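Local coordinates for protein URE2 (Lodderomyces elongisporus NRRL YB-4239, PDB 4EXJ), which is of unknown function but is a Ure2-like member of the glutathione S-transferase superfamily and probably binds glutathione, at residues B[13-18]-B[172-177]; B[100-105]-B[166-171]; B[141-146]-B[186-191]; B[149-154]-B[192-197]. All blocks are in the same frame, centred on the assembly; numbering follows the deposited sequence.

Contact 1: residues B[13-18]-B[172-177]. With SO4 (sulfate ion), chain G.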
# COMPACT_ATOMS: atom_id res chain seq x y z
N ASN B 13 -8.89 -6.48 -6.02
CA ASN B 13 -9.07 -6.05 -4.63
C ASN B 13 -10.33 -6.60 -3.96
O ASN B 13 -10.32 -6.90 -2.76
CB ASN B 13 -9.08 -4.52 -4.52
CG ASN B 13 -7.68 -3.93 -4.44
OD1 ASN B 13 -6.74 -4.58 -3.98
ND2 ASN B 13 -7.54 -2.69 -4.88
N GLY B 14 -11.41 -6.74 -4.73
CA GLY B 14 -12.68 -7.15 -4.16
C GLY B 14 -12.68 -8.55 -3.57
O GLY B 14 -13.36 -8.83 -2.59
N ARG B 15 -11.91 -9.45 -4.19
CA ARG B 15 -12.00 -10.86 -3.87
C ARG B 15 -11.23 -11.24 -2.62
O ARG B 15 -11.48 -12.27 -2.04
CB ARG B 15 -11.55 -11.71 -5.08
CG ARG B 15 -12.62 -11.81 -6.16
CD ARG B 15 -11.93 -12.07 -7.51
NE ARG B 15 -12.86 -12.47 -8.56
CZ ARG B 15 -12.47 -12.67 -9.82
NH1 ARG B 15 -11.19 -12.47 -10.13
NH2 ARG B 15 -13.35 -13.05 -10.75
N LYS B 16 -10.31 -10.38 -2.19
CA LYS B 16 -9.45 -10.76 -1.07
C LYS B 16 -10.22 -11.02 0.24
O LYS B 16 -10.13 -12.10 0.82
CB LYS B 16 -8.38 -9.72 -0.86
CG LYS B 16 -7.31 -9.73 -1.95
CD LYS B 16 -6.19 -8.78 -1.58
CE LYS B 16 -5.74 -8.01 -2.75
NZ LYS B 16 -5.11 -6.68 -2.44
N PRO B 17 -10.96 -10.01 0.73
CA PRO B 17 -11.69 -10.24 1.99
C PRO B 17 -12.85 -11.21 1.81
O PRO B 17 -13.25 -11.89 2.75
CB PRO B 17 -12.17 -8.82 2.39
CG PRO B 17 -12.14 -8.02 1.13
CD PRO B 17 -11.09 -8.63 0.23
N LEU B 18 -13.33 -11.35 0.59
CA LEU B 18 -14.33 -12.32 0.29
C LEU B 18 -13.84 -13.74 0.51
O LEU B 18 -14.45 -14.51 1.18
CB LEU B 18 -14.71 -12.15 -1.17
CG LEU B 18 -15.75 -13.06 -1.78
CD1 LEU B 18 -17.04 -12.81 -1.12
CD2 LEU B 18 -15.87 -12.74 -3.26
N GLU B 172 -2.71 -12.57 -8.31
CA GLU B 172 -2.12 -13.38 -9.36
C GLU B 172 -3.19 -14.12 -10.17
O GLU B 172 -3.10 -14.23 -11.42
CB GLU B 172 -1.13 -14.38 -8.74
CG GLU B 172 -0.52 -15.39 -9.70
CD GLU B 172 0.13 -14.78 -10.91
OE1 GLU B 172 0.40 -13.55 -10.93
OE2 GLU B 172 0.41 -15.57 -11.84
N HIS B 173 -4.22 -14.60 -9.47
CA HIS B 173 -5.36 -15.24 -10.14
C HIS B 173 -6.04 -14.22 -11.07
O HIS B 173 -6.40 -14.53 -12.19
CB HIS B 173 -6.34 -15.80 -9.11
CG HIS B 173 -7.63 -16.26 -9.71
ND1 HIS B 173 -8.68 -15.40 -9.95
CD2 HIS B 173 -8.05 -17.49 -10.09
CE1 HIS B 173 -9.68 -16.08 -10.49
NE2 HIS B 173 -9.33 -17.35 -10.57
N ARG B 174 -6.19 -12.99 -10.59
CA ARG B 174 -6.78 -11.94 -11.41
C ARG B 174 -5.96 -11.65 -12.67
O ARG B 174 -6.50 -11.43 -13.76
CB ARG B 174 -6.96 -10.66 -10.59
CG ARG B 174 -7.71 -9.50 -11.31
CD ARG B 174 -9.13 -9.86 -11.69
NE ARG B 174 -9.87 -8.65 -12.07
CZ ARG B 174 -11.09 -8.65 -12.61
NH1 ARG B 174 -11.70 -9.79 -12.89
NH2 ARG B 174 -11.70 -7.48 -12.89
N ARG B 175 -4.65 -11.59 -12.50
CA ARG B 175 -3.75 -11.31 -13.62
C ARG B 175 -3.94 -12.39 -14.69
O ARG B 175 -4.07 -12.08 -15.89
CB ARG B 175 -2.30 -11.34 -13.12
CG ARG B 175 -1.25 -11.03 -14.23
CD ARG B 175 0.19 -11.28 -13.71
NE ARG B 175 0.50 -12.71 -13.58
CZ ARG B 175 1.10 -13.46 -14.51
NH1 ARG B 175 1.44 -12.93 -15.68
NH2 ARG B 175 1.34 -14.74 -14.28
N ARG B 176 -3.95 -13.65 -14.27
CA ARG B 176 -4.16 -14.78 -15.21
C ARG B 176 -5.55 -14.75 -15.87
O ARG B 176 -5.72 -15.13 -17.04
CB ARG B 176 -3.95 -16.11 -14.48
CG ARG B 176 -2.53 -16.32 -14.00
CD ARG B 176 -2.37 -17.58 -13.16
NE ARG B 176 -1.02 -17.63 -12.62
CZ ARG B 176 -0.22 -18.69 -12.67
NH1 ARG B 176 -0.64 -19.83 -13.21
NH2 ARG B 176 0.99 -18.58 -12.17
N GLU B 177 -6.54 -14.33 -15.11
CA GLU B 177 -7.93 -14.28 -15.59
C GLU B 177 -8.10 -13.20 -16.65
O GLU B 177 -8.83 -13.38 -17.63
CB GLU B 177 -8.84 -13.97 -14.41
CG GLU B 177 -10.31 -13.93 -14.71
CD GLU B 177 -11.11 -13.52 -13.48
OE1 GLU B 177 -10.73 -12.50 -12.87
OE2 GLU B 177 -12.08 -14.23 -13.12
S SO4 G . -8.50 -5.45 -11.29
O1 SO4 G . -7.97 -6.36 -12.35
O2 SO4 G . -8.32 -6.03 -10.04
O3 SO4 G . -7.74 -4.19 -11.35
O4 SO4 G . -9.91 -5.16 -11.59
O HOH W 1 -8.85 -12.85 -8.50
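Arg15, reaching out from helix 15-23, meets Glu177 of helix 163-179 head-on: the two side chains come from opposite directions and join in an end-on, two-nitrogen salt bridge. Arg15 NH1 lies 2.8 Å from Glu177 OE1, with an N-H...O angle of 162°, while Arg15 NH2 lies 2.9 Å from Glu177 OE2 on its syn lone pair. The fit is not flat, since the guanidinium and carboxylate planes are turned 40° apart. An extended arginine chain from CG to NE and a glutamate with CG anti to the backbone N (chi1 -178°) let both groups span the gap between the helices. Glu177 OE1 is gripped twice. Arg174 NH1, 2.9 Å from that OE1, approaches above the carboxylate plane, from the face opposite to Arg15 NH1, and the shared anion probably screens the two cations from each other. The other side of the Arg174 guanidinium serves the sulfate: Arg174 NE is 3.0 Å from sulfate O1 and Arg174 NH2 is 3.2 Å from sulfate O4. A water bridges Arg15 NH1 and His173 ND1, at 2.9 Å from each. The C-terminal tail adds His215 O, which takes Arg15 NH2, and Ala217 N, which gives to Glu177 OE2. The sulfate, probably from the crystallisation liquor and also bound by Gly12 N, lies near helix 15-23, the region where relatives hold the sulfur of glutathione. Such a network is an interdomain salt-bridge network of the glutathione S-transferase fold, joining its thioredoxin-like and all-helical domains.

Contact 2: residues B[100-105]-B[166-171]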
# COMPACT_ATOMS: atom_id res chain seq x y z
N ASN B 100 2.70 -7.85 8.04
CA ASN B 100 2.27 -6.48 7.77
C ASN B 100 3.00 -5.88 6.57
O ASN B 100 2.38 -5.25 5.71
CB ASN B 100 2.49 -5.61 9.01
CG ASN B 100 1.34 -4.68 9.27
OD1 ASN B 100 0.20 -5.12 9.45
ND2 ASN B 100 1.63 -3.39 9.37
N GLU B 101 4.32 -6.07 6.51
CA GLU B 101 5.06 -5.48 5.40
C GLU B 101 4.62 -6.10 4.08
O GLU B 101 4.50 -5.39 3.08
CB GLU B 101 6.58 -5.54 5.63
CG GLU B 101 7.19 -6.89 5.54
CD GLU B 101 8.63 -6.93 6.04
OE1 GLU B 101 9.35 -7.89 5.67
OE2 GLU B 101 9.04 -6.01 6.79
N LEU B 102 4.39 -7.41 4.06
CA LEU B 102 3.95 -8.05 2.80
C LEU B 102 2.57 -7.65 2.35
O LEU B 102 2.30 -7.59 1.14
CB LEU B 102 4.08 -9.58 2.84
CG LEU B 102 5.55 -9.99 2.81
CD1 LEU B 102 5.66 -11.48 3.10
CD2 LEU B 102 6.20 -9.65 1.47
N LEU B 103 1.69 -7.31 3.29
CA LEU B 103 0.36 -6.79 2.92
C LEU B 103 0.49 -5.38 2.30
O LEU B 103 -0.20 -5.04 1.33
CB LEU B 103 -0.57 -6.77 4.13
CG LEU B 103 -0.98 -8.16 4.61
CD1 LEU B 103 -1.72 -8.04 5.93
CD2 LEU B 103 -1.84 -8.83 3.57
N PHE B 104 1.38 -4.56 2.85
CA PHE B 104 1.67 -3.27 2.21
C PHE B 104 2.30 -3.47 0.84
O PHE B 104 1.90 -2.84 -0.13
CB PHE B 104 2.55 -2.38 3.09
CG PHE B 104 1.76 -1.55 4.09
CD1 PHE B 104 1.20 -0.34 3.70
CD2 PHE B 104 1.60 -1.99 5.39
CE1 PHE B 104 0.48 0.41 4.62
CE2 PHE B 104 0.87 -1.24 6.30
CZ PHE B 104 0.32 -0.05 5.91
N TYR B 105 3.27 -4.38 0.76
CA TYR B 105 3.96 -4.64 -0.50
C TYR B 105 2.98 -5.14 -1.59
O TYR B 105 3.00 -4.66 -2.75
CB TYR B 105 5.08 -5.68 -0.27
CG TYR B 105 5.84 -5.95 -1.54
CD1 TYR B 105 5.38 -6.88 -2.45
CD2 TYR B 105 7.00 -5.24 -1.85
CE1 TYR B 105 6.05 -7.12 -3.64
CE2 TYR B 105 7.69 -5.47 -3.04
CZ TYR B 105 7.20 -6.41 -3.93
OH TYR B 105 7.85 -6.63 -5.13
N ILE B 166 -3.37 -15.17 0.71
CA ILE B 166 -4.63 -14.75 0.11
C ILE B 166 -4.41 -13.48 -0.72
O ILE B 166 -4.86 -13.41 -1.88
CB ILE B 166 -5.71 -14.50 1.16
CG1 ILE B 166 -6.06 -15.81 1.90
CG2 ILE B 166 -6.96 -13.89 0.54
CD1 ILE B 166 -6.98 -15.58 3.09
N ALA B 167 -3.74 -12.48 -0.15
CA ALA B 167 -3.56 -11.22 -0.89
C ALA B 167 -2.83 -11.49 -2.23
O ALA B 167 -3.29 -11.08 -3.31
CB ALA B 167 -2.82 -10.20 -0.04
N PHE B 168 -1.70 -12.15 -2.18
CA PHE B 168 -0.96 -12.42 -3.38
C PHE B 168 -1.69 -13.36 -4.38
O PHE B 168 -1.65 -13.14 -5.56
CB PHE B 168 0.43 -12.99 -3.04
CG PHE B 168 1.48 -11.97 -2.68
CD1 PHE B 168 2.04 -11.16 -3.62
CD2 PHE B 168 1.92 -11.84 -1.39
CE1 PHE B 168 3.02 -10.26 -3.28
CE2 PHE B 168 2.89 -10.94 -1.06
CZ PHE B 168 3.42 -10.14 -2.01
N LEU B 169 -2.33 -14.41 -3.89
CA LEU B 169 -3.02 -15.33 -4.78
C LEU B 169 -4.19 -14.69 -5.54
O LEU B 169 -4.40 -14.97 -6.68
CB LEU B 169 -3.46 -16.60 -4.05
CG LEU B 169 -4.77 -16.62 -3.32
CD1 LEU B 169 -5.91 -16.78 -4.25
CD2 LEU B 169 -4.74 -17.74 -2.35
N VAL B 170 -4.94 -13.86 -4.86
CA VAL B 170 -6.02 -13.18 -5.53
C VAL B 170 -5.53 -12.24 -6.64
O VAL B 170 -6.07 -12.23 -7.71
CB VAL B 170 -6.92 -12.45 -4.53
CG1 VAL B 170 -7.91 -11.58 -5.23
CG2 VAL B 170 -7.62 -13.42 -3.66
N GLY B 171 -4.49 -11.46 -6.38
CA GLY B 171 -3.90 -10.62 -7.45
C GLY B 171 -3.38 -11.46 -8.61
O GLY B 171 -3.56 -11.12 -9.80
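This is an apolar helix-to-helix contact in the core of the all-helical C-terminal domain, where Leu102, Leu103 and Tyr105 of helix 93-120 meet Ala167 and Phe168 of helix 163-179. The two segments run nearly parallel, with 21° between their axes, which pass 10.1 Å apart. No hydrogen bond crosses the gap, and all five touching residues are buried. At the closest backbone point, Leu103 faces Ala167, whose small side chain points at the partner helix. Leu103 starts out away from that helix, but its CD2 branch returns to within 4.0 Å of Ala167 CB. Phe168 supplies most of the surface on its own side. Its ring reaches across with the CZ corner leading, CG lying beside the backbone N (chi1 -82°). Phe168 CZ comes to 3.8 Å from Tyr105 CD1, which sits at the edge of the phenylalanine ring, near its plane. The two aromatic side chains cross at about a right angle, and no ring stack forms between them. Next to CZ, Phe168 CE2 passes 4.3 Å from Leu102 CB and close to the Leu102 carbonyl. Each ring has a stacking partner outside the pair: Phe145 against Tyr105, and Phe156 against Phe168. On the far side of helix 93-120, Phe104 stacks on Phe104 of the second subunit, so this helix carries both the domain core and the dimer interface. Around the contact, helix 68-79 covers Leu103 and Ala167, helix 15-23 packs on Ala167 and Val170, and helix 129-149 brings Met146 onto Phe168.

Contact 3: residues B[141-146]-B[186-191]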
# COMPACT_ATOMS: atom_id res chain seq x y z
N LYS B 141 9.55 -6.85 -11.90
CA LYS B 141 10.10 -6.56 -10.57
C LYS B 141 9.38 -7.32 -9.47
O LYS B 141 10.02 -7.85 -8.55
CB LYS B 141 10.00 -5.07 -10.24
CG LYS B 141 11.09 -4.22 -10.88
CD LYS B 141 10.86 -2.73 -10.63
CE LYS B 141 11.79 -1.88 -11.49
NZ LYS B 141 11.40 -0.44 -11.53
N VAL B 142 8.05 -7.31 -9.51
CA VAL B 142 7.29 -7.97 -8.46
C VAL B 142 7.54 -9.49 -8.46
O VAL B 142 7.67 -10.09 -7.41
CB VAL B 142 5.75 -7.58 -8.49
CG1 VAL B 142 4.97 -8.39 -9.48
CG2 VAL B 142 5.13 -7.71 -7.10
N PHE B 143 7.65 -10.09 -9.65
CA PHE B 143 7.87 -11.52 -9.71
C PHE B 143 9.28 -11.90 -9.26
O PHE B 143 9.43 -12.91 -8.58
CB PHE B 143 7.54 -12.09 -11.11
CG PHE B 143 6.07 -12.06 -11.43
CD1 PHE B 143 5.14 -12.45 -10.49
CD2 PHE B 143 5.62 -11.61 -12.66
CE1 PHE B 143 3.78 -12.41 -10.76
CE2 PHE B 143 4.25 -11.55 -12.93
CZ PHE B 143 3.35 -11.97 -11.98
N ALA B 144 10.26 -11.06 -9.58
CA ALA B 144 11.64 -11.31 -9.10
C ALA B 144 11.66 -11.32 -7.58
O ALA B 144 12.29 -12.16 -6.95
CB ALA B 144 12.61 -10.29 -9.64
N PHE B 145 10.94 -10.37 -6.99
CA PHE B 145 10.85 -10.26 -5.54
C PHE B 145 10.17 -11.49 -4.94
O PHE B 145 10.63 -12.05 -3.95
CB PHE B 145 10.06 -9.01 -5.16
CG PHE B 145 9.79 -8.90 -3.70
CD1 PHE B 145 10.77 -8.41 -2.85
CD2 PHE B 145 8.58 -9.28 -3.17
CE1 PHE B 145 10.53 -8.30 -1.49
CE2 PHE B 145 8.33 -9.19 -1.82
CZ PHE B 145 9.31 -8.69 -0.97
N MET B 146 9.04 -11.89 -5.54
CA MET B 146 8.28 -13.00 -5.00
C MET B 146 9.10 -14.29 -5.11
O MET B 146 9.06 -15.13 -4.22
CB MET B 146 6.93 -13.15 -5.72
CG MET B 146 5.99 -11.97 -5.43
SD MET B 146 4.55 -11.97 -6.55
CE MET B 146 3.62 -13.36 -5.98
N ILE B 186 2.92 -12.47 -18.87
CA ILE B 186 4.16 -13.17 -18.57
C ILE B 186 3.78 -14.55 -18.10
O ILE B 186 2.98 -14.72 -17.19
CB ILE B 186 4.93 -12.48 -17.43
CG1 ILE B 186 5.41 -11.10 -17.83
CG2 ILE B 186 6.13 -13.36 -16.98
CD1 ILE B 186 5.88 -10.30 -16.65
N ASP B 187 4.39 -15.57 -18.71
CA ASP B 187 4.19 -16.93 -18.24
C ASP B 187 5.22 -17.23 -17.15
O ASP B 187 6.43 -17.10 -17.39
CB ASP B 187 4.35 -17.92 -19.40
CG ASP B 187 3.79 -19.29 -19.08
OD1 ASP B 187 4.21 -19.88 -18.07
OD2 ASP B 187 2.91 -19.77 -19.83
N LEU B 188 4.75 -17.60 -15.95
CA LEU B 188 5.67 -17.78 -14.82
C LEU B 188 6.38 -19.11 -14.87
O LEU B 188 7.44 -19.26 -14.26
CB LEU B 188 4.93 -17.73 -13.49
CG LEU B 188 4.17 -16.46 -13.15
CD1 LEU B 188 3.73 -16.59 -11.69
CD2 LEU B 188 5.05 -15.24 -13.34
N LYS B 189 5.79 -20.08 -15.54
CA LYS B 189 6.35 -21.44 -15.50
C LYS B 189 7.83 -21.44 -15.80
O LYS B 189 8.60 -22.13 -15.14
CB LYS B 189 5.64 -22.35 -16.50
CG LYS B 189 4.24 -22.76 -16.09
CD LYS B 189 3.66 -23.74 -17.11
CE LYS B 189 2.18 -23.49 -17.35
NZ LYS B 189 1.95 -22.22 -18.09
N GLU B 190 8.21 -20.64 -16.79
CA GLU B 190 9.57 -20.60 -17.31
C GLU B 190 10.57 -19.88 -16.40
O GLU B 190 11.58 -20.47 -16.00
CB GLU B 190 9.55 -19.94 -18.69
CG GLU B 190 8.47 -20.49 -19.61
CD GLU B 190 8.12 -19.54 -20.74
OE1 GLU B 190 7.20 -19.86 -21.53
OE2 GLU B 190 8.77 -18.47 -20.85
N ASN B 191 10.31 -18.62 -16.08
CA ASN B 191 11.32 -17.81 -15.38
C ASN B 191 11.12 -17.65 -13.87
O ASN B 191 12.03 -17.21 -13.19
CB ASN B 191 11.48 -16.44 -16.04
CG ASN B 191 12.12 -16.52 -17.40
OD1 ASN B 191 11.47 -16.29 -18.42
ND2 ASN B 191 13.40 -16.88 -17.44
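Leu188 sets one methyl squarely over the ring of Phe143, a CH-pi contact in the all-helical domain of the glutathione S-transferase fold. Leu188 CD2 stands 3.6 Å from the ring centroid and only 7° off the ring normal, nearly equidistant from all six carbons. The phenylalanine and leucine side chains cross at about a right angle. With CG beside the backbone N (chi1 -60°), the leucine extends its branched end from the short, weakly bonded helix 188-191 toward helix 129-149. On the opposite face of the ring lies Val142 CG1 of the same helix, offset toward the rim, so the ring is sandwiched between aliphatic methyls. Ile186 closes in at the edge: its CD1 is 4.2 Å from Phe143 CD2, near the ring plane. Phe143 is thus met from a face and from its rim by two residues of a single connecting segment. The next shell packs on both partners. On Phe143 lie Glu172 and Arg175 of helix 163-179 and Phe110 of helix 93-120. On the other side, Arg175 NH1 reaches the Ile186 carbonyl, and Val195 and Glu196 of helix 193-203 pack against Leu188. Between Ile186 and Leu188, Asp187 takes the N-cap position before the short helix. Its carboxylate also receives the ammonium of Lys189, in a weak contact of the salt bridge, 3.2 Å between Lys189 NZ and Asp187 OD2. The capping bond itself runs from Lys189 N to Asp187 OD1, 3.0 Å long, with an N-H...O angle of 141°.

Contact 4: residues B[149-154]-B[192-197]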
# COMPACT_ATOMS: atom_id res chain seq x y z
N LYS B 149 11.56 -14.23 -2.28
CA LYS B 149 10.88 -14.43 -1.00
C LYS B 149 10.46 -15.87 -0.79
O LYS B 149 10.45 -16.36 0.34
CB LYS B 149 9.65 -13.53 -0.85
CG LYS B 149 9.95 -12.05 -0.80
CD LYS B 149 10.98 -11.74 0.29
CE LYS B 149 10.34 -11.73 1.66
NZ LYS B 149 11.27 -11.13 2.68
N LEU B 150 10.08 -16.53 -1.87
CA LEU B 150 9.51 -17.86 -1.80
C LEU B 150 10.61 -18.94 -1.84
O LEU B 150 10.32 -20.12 -1.68
CB LEU B 150 8.49 -18.07 -2.92
CG LEU B 150 7.16 -17.35 -2.64
CD1 LEU B 150 6.25 -17.39 -3.88
CD2 LEU B 150 6.46 -17.92 -1.41
N SER B 151 11.85 -18.52 -2.04
CA SER B 151 12.96 -19.47 -2.09
C SER B 151 13.04 -20.30 -0.82
O SER B 151 13.19 -19.75 0.28
CB SER B 151 14.29 -18.76 -2.31
OG SER B 151 15.32 -19.73 -2.45
N GLY B 152 12.93 -21.61 -0.96
CA GLY B 152 13.06 -22.53 0.17
C GLY B 152 11.86 -22.61 1.09
O GLY B 152 11.95 -23.18 2.17
N ARG B 153 10.73 -22.03 0.68
CA ARG B 153 9.53 -22.12 1.50
C ARG B 153 8.28 -22.45 0.71
O ARG B 153 8.25 -22.35 -0.51
CB ARG B 153 9.30 -20.83 2.28
CG ARG B 153 9.59 -19.58 1.51
CD ARG B 153 9.65 -18.42 2.49
NE ARG B 153 8.64 -18.63 3.52
CZ ARG B 153 8.65 -18.03 4.70
NH1 ARG B 153 9.62 -17.18 5.01
NH2 ARG B 153 7.68 -18.29 5.57
N ASP B 154 7.24 -22.85 1.44
CA ASP B 154 5.97 -23.19 0.82
C ASP B 154 5.05 -21.98 0.77
O ASP B 154 4.28 -21.82 -0.18
CB ASP B 154 5.28 -24.29 1.60
CG ASP B 154 5.82 -25.66 1.26
OD1 ASP B 154 6.68 -25.75 0.36
OD2 ASP B 154 5.37 -26.64 1.88
N PHE B 192 9.95 -18.00 -13.37
CA PHE B 192 9.65 -17.81 -11.95
C PHE B 192 9.03 -19.07 -11.34
O PHE B 192 7.86 -19.09 -10.92
CB PHE B 192 8.75 -16.56 -11.75
CG PHE B 192 9.31 -15.31 -12.36
CD1 PHE B 192 10.34 -14.60 -11.72
CD2 PHE B 192 8.81 -14.80 -13.56
CE1 PHE B 192 10.85 -13.46 -12.27
CE2 PHE B 192 9.33 -13.62 -14.11
CZ PHE B 192 10.36 -12.96 -13.46
N PRO B 193 9.81 -20.15 -11.29
CA PRO B 193 9.28 -21.45 -10.88
C PRO B 193 8.80 -21.51 -9.43
O PRO B 193 7.84 -22.20 -9.14
CB PRO B 193 10.46 -22.41 -11.10
CG PRO B 193 11.67 -21.53 -11.20
CD PRO B 193 11.18 -20.27 -11.83
N ASN B 194 9.46 -20.78 -8.53
CA ASN B 194 9.00 -20.73 -7.15
C ASN B 194 7.61 -20.09 -7.05
O ASN B 194 6.77 -20.56 -6.28
CB ASN B 194 9.95 -19.94 -6.25
CG ASN B 194 11.32 -20.58 -6.13
OD1 ASN B 194 11.52 -21.75 -6.44
ND2 ASN B 194 12.28 -19.79 -5.66
N VAL B 195 7.40 -19.01 -7.80
CA VAL B 195 6.10 -18.34 -7.75
C VAL B 195 5.03 -19.23 -8.37
O VAL B 195 3.93 -19.32 -7.86
CB VAL B 195 6.12 -16.97 -8.43
CG1 VAL B 195 4.74 -16.27 -8.25
CG2 VAL B 195 7.28 -16.13 -7.86
N GLU B 196 5.37 -19.91 -9.46
CA GLU B 196 4.39 -20.83 -10.05
C GLU B 196 3.99 -21.94 -9.08
O GLU B 196 2.80 -22.25 -8.94
CB GLU B 196 4.93 -21.43 -11.34
CG GLU B 196 3.97 -22.48 -11.94
CD GLU B 196 2.75 -21.87 -12.63
OE1 GLU B 196 2.71 -20.64 -12.85
OE2 GLU B 196 1.83 -22.65 -12.98
N LYS B 197 4.97 -22.54 -8.44
CA LYS B 197 4.72 -23.66 -7.54
C LYS B 197 3.87 -23.18 -6.37
O LYS B 197 2.91 -23.83 -5.97
CB LYS B 197 6.05 -24.21 -7.03
CG LYS B 197 5.91 -25.47 -6.21
CD LYS B 197 7.23 -26.26 -6.22
CE LYS B 197 8.37 -25.44 -5.63
NZ LYS B 197 8.15 -25.15 -4.17
O HOH W 2 9.68 -22.27 -3.15
O HOH W 3 12.50 -23.26 -3.68
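The flat carboxamide of Asn194 lies against Ser151, with Ser151 CA 3.6 Å from Asn194 ND2 and standing well above the amide plane instead of in it. Over the same side of that plane, at the oxygen end, a water sits 3.3 Å from Asn194 OD1. This water gives the oxygen a weak hydrogen bond and accepts from Gly152 N. The partner is a type II beta turn, Leu150 to Arg153, in the loop after helix 129-149 of the all-helical glutathione S-transferase domain. It is closed by Arg153 N giving to Leu150 O and has Gly152 at a positive phi. The turn meets the first turn of helix 193-203, and no direct hydrogen bond joins the two. Toward the root of the Asn194 side chain the contact turns apolar, still on the same side of the amide. Leu150 CB touches Asn194 CB at 4.1 Å, and the CD1 branch reaches over the helix backbone, 4.0 Å from Val195 CA. Leu150 CG lies beside the backbone N (chi1 -76°), which directs this branch toward the helix. Leu150 CD1 also comes to 4.3 Å from Val195 CG2, while Phe156 packs on the leucine from further along the same loop. Phe192 occupies the N-cap position, and the carboxylate of Glu147, from helix 129-149, accepts from Asn194 N and Val195 N. That acidic group would probably be stabilised by the helix dipole. Lys197 folds back toward the turn, where a second water links its ammonium weakly to the turn: 2.7 Å from Leu150 O, to which it donates, and 3.4 Å from Lys197 NZ.

Contact 1 alone joins the two domains; contacts 2, 3 and 4 lie within the all-helical C-terminal domain. Helix 163-179 runs through contacts 1 and 2, whose centres are 11 Å apart, with segment 100-105 and segment 166-171 both falling between 13-18 and 172-177 along the chain. Contacts 3 and 4, 10 Å apart, lie further from the chain centre, where the consecutive segments 186-191 and 192-197 pack on helix 129-149 and the turn after it. Arg176 ties helix 163-179 to this outer layer through a salt bridge to Glu196. Successive helices thus interlock from the domain interface outward, while helix 93-120 also meets the second subunit.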